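PDB 2E8E: hypothetical protein Aq_1549 from Aquifex aeolicus, which is of unproven function but belongs to the OsmC family and so probably acts as a thiol-dependent peroxiredoxin that reduces peroxides. Local coordinates for residues Val6-Ser11 with Phe16-Ser21. Residues are numbered along the deposited sequence; the frame is centred on the assembly and turned at random.
Sequences VELELS and FLSKTS
Val6-Ser11 and Phe16-Lys19 run antiparallel as the two arms of a beta hairpin, and they illustrate how one pairing register sorts side chains onto two unlike faces. Glu7 and Lys19 form one hydrogen-bonded pair, with Lys19 N to Glu7 O at 2.8 Å and a weak return bond. Glu9 and Leu17 form the next, exchanging two bonds, of which Leu17 N to Glu9 O is the shorter at 2.7 Å. Between them Leu8 faces Ser18 as a non-hydrogen-bonded pair, Leu8 CA making a CA-H...O contact of 3.4 Å with Leu17 O. On the Leu8 face, CG of that leucine rests 3.4 Å from Ser18 OG, while CD2 reaches Phe16 CB, the two side chains crossing nearly at right angles. Cutting Leu8 back to an alanine removes CG and both methyls, and would probably open a gap beside Ser18 while Phe16 CB kept only the CB contact. Leu10 and Phe16 are also a non-hydrogen-bonded pair, but their side chains set off apart; with CG anti to the backbone N (chi1 -158°), Leu10 CD1 comes back over one face of the ring, a CH-pi contact 4.1 Å from the Phe16 centroid. On the other face, Glu7 and Lys19 carry opposite charges that approach without touching, OE1 to NZ being 4.8 Å. Strand 24-28 pairs with the far edge of 15-19, whereas Val6-Glu9 pair antiparallel with a strand of the second subunit, carrying the sheet across the dimer interface.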
loop_
_atom_site.group_PDB
_atom_site.type_symbol
_atom_site.label_atom_id
_atom_site.label_comp_id
_atom_site.label_asym_id
_atom_site.label_seq_id
_atom_site.Cartn_x
_atom_site.Cartn_y
_atom_site.Cartn_z
ATOM N N VAL A 6 4.938 -10.577 -4.195
ATOM C CA VAL A 6 5.921 -9.982 -3.307
ATOM C C VAL A 6 6.176 -11.005 -2.215
ATOM O O VAL A 6 5.328 -11.852 -1.945
ATOM C CB VAL A 6 5.441 -8.645 -2.687
ATOM C CG1 VAL A 6 5.215 -7.609 -3.794
ATOM C CG2 VAL A 6 4.184 -8.861 -1.872
ATOM N N GLU A 7 7.358 -10.946 -1.614
ATOM C CA GLU A 7 7.717 -11.881 -0.558
ATOM C C GLU A 7 8.340 -11.119 0.597
ATOM O O GLU A 7 9.211 -10.271 0.400
ATOM C CB GLU A 7 8.711 -12.928 -1.078
ATOM C CG GLU A 7 8.265 -13.641 -2.347
ATOM C CD GLU A 7 9.168 -14.805 -2.717
ATOM O OE1 GLU A 7 10.404 -14.639 -2.658
ATOM O OE2 GLU A 7 8.641 -15.880 -3.074
ATOM N N LEU A 8 7.885 -11.427 1.805
ATOM C CA LEU A 8 8.389 -10.778 3.004
ATOM C C LEU A 8 9.082 -11.762 3.927
ATOM O O LEU A 8 8.701 -12.928 4.011
ATOM C CB LEU A 8 7.251 -10.108 3.776
ATOM C CG LEU A 8 6.730 -8.761 3.269
ATOM C CD1 LEU A 8 6.200 -8.899 1.849
ATOM C CD2 LEU A 8 5.645 -8.264 4.205
ATOM N N GLU A 9 10.101 -11.270 4.621
ATOM C CA GLU A 9 10.852 -12.075 5.571
ATOM C C GLU A 9 11.213 -11.180 6.751
ATOM O O GLU A 9 11.557 -10.010 6.579
ATOM C CB GLU A 9 12.113 -12.641 4.911
ATOM C CG GLU A 9 12.971 -13.487 5.831
ATOM C CD GLU A 9 14.020 -14.281 5.072
ATOM O OE1 GLU A 9 14.660 -13.709 4.162
ATOM O OE2 GLU A 9 14.206 -15.477 5.390
ATOM N N LEU A 10 11.115 -11.728 7.957
ATOM C CA LEU A 10 11.420 -10.973 9.158
ATOM C C LEU A 10 12.844 -10.415 9.058
ATOM O O LEU A 10 13.773 -11.129 8.673
ATOM C CB LEU A 10 11.272 -11.889 10.375
ATOM C CG LEU A 10 11.032 -11.289 11.758
ATOM C CD1 LEU A 10 9.750 -10.459 11.762
ATOM C CD2 LEU A 10 10.937 -12.430 12.770
ATOM N N SER A 11 13.000 -9.135 9.390
ATOM C CA SER A 11 14.295 -8.457 9.338
ATOM C C SER A 11 14.747 -8.034 10.736
ATOM O O SER A 11 15.920 -8.159 11.085
ATOM C CB SER A 11 14.209 -7.230 8.428
ATOM O OG SER A 11 13.193 -6.341 8.861
ATOM N N PHE A 16 9.754 -6.421 8.441
ATOM C CA PHE A 16 10.000 -7.329 7.328
ATOM C C PHE A 16 10.748 -6.749 6.147
ATOM O O PHE A 16 10.469 -5.628 5.726
ATOM C CB PHE A 16 8.663 -7.855 6.799
ATOM C CG PHE A 16 7.859 -8.591 7.821
ATOM C CD1 PHE A 16 7.919 -9.978 7.898
ATOM C CD2 PHE A 16 7.084 -7.898 8.740
ATOM C CE1 PHE A 16 7.215 -10.667 8.884
ATOM C CE2 PHE A 16 6.376 -8.575 9.734
ATOM C CZ PHE A 16 6.446 -9.966 9.802
ATOM N N LEU A 17 11.697 -7.518 5.620
ATOM C CA LEU A 17 12.406 -7.107 4.420
ATOM C C LEU A 17 11.438 -7.588 3.348
ATOM O O LEU A 17 11.107 -8.779 3.270
ATOM C CB LEU A 17 13.768 -7.799 4.316
ATOM C CG LEU A 17 14.886 -6.910 4.876
ATOM C CD1 LEU A 17 16.180 -7.705 5.036
ATOM C CD2 LEU A 17 15.099 -5.722 3.937
ATOM N N SER A 18 10.963 -6.643 2.545
ATOM C CA SER A 18 9.967 -6.921 1.525
ATOM C C SER A 18 10.514 -6.845 0.110
ATOM O O SER A 18 10.893 -5.772 -0.365
ATOM C CB SER A 18 8.818 -5.931 1.701
ATOM O OG SER A 18 8.453 -5.857 3.070
ATOM N N LYS A 19 10.526 -7.997 -0.553
ATOM C CA LYS A 19 11.033 -8.134 -1.913
ATOM C C LYS A 19 10.007 -7.824 -2.997
ATOM O O LYS A 19 8.944 -8.439 -3.059
ATOM C CB LYS A 19 11.571 -9.553 -2.124
ATOM C CG LYS A 19 12.141 -9.801 -3.514
ATOM C CD LYS A 19 12.740 -11.197 -3.631
ATOM C CE LYS A 19 13.418 -11.396 -4.978
ATOM N NZ LYS A 19 14.014 -12.758 -5.120
ATOM N N THR A 20 10.346 -6.864 -3.851
ATOM C CA THR A 20 9.490 -6.457 -4.961
ATOM C C THR A 20 10.332 -6.506 -6.234
ATOM O O THR A 20 11.512 -6.862 -6.188
ATOM C CB THR A 20 8.970 -5.020 -4.774
ATOM O OG1 THR A 20 10.032 -4.092 -5.023
ATOM C CG2 THR A 20 8.462 -4.821 -3.345
ATOM N N SER A 21 9.735 -6.143 -7.367
ATOM C CA SER A 21 10.445 -6.165 -8.644
ATOM C C SER A 21 11.657 -5.239 -8.757
ATOM O O SER A 21 12.600 -5.548 -9.482
ATOM C CB SER A 21 9.476 -5.862 -9.792
ATOM O OG SER A 21 8.548 -6.917 -9.956
#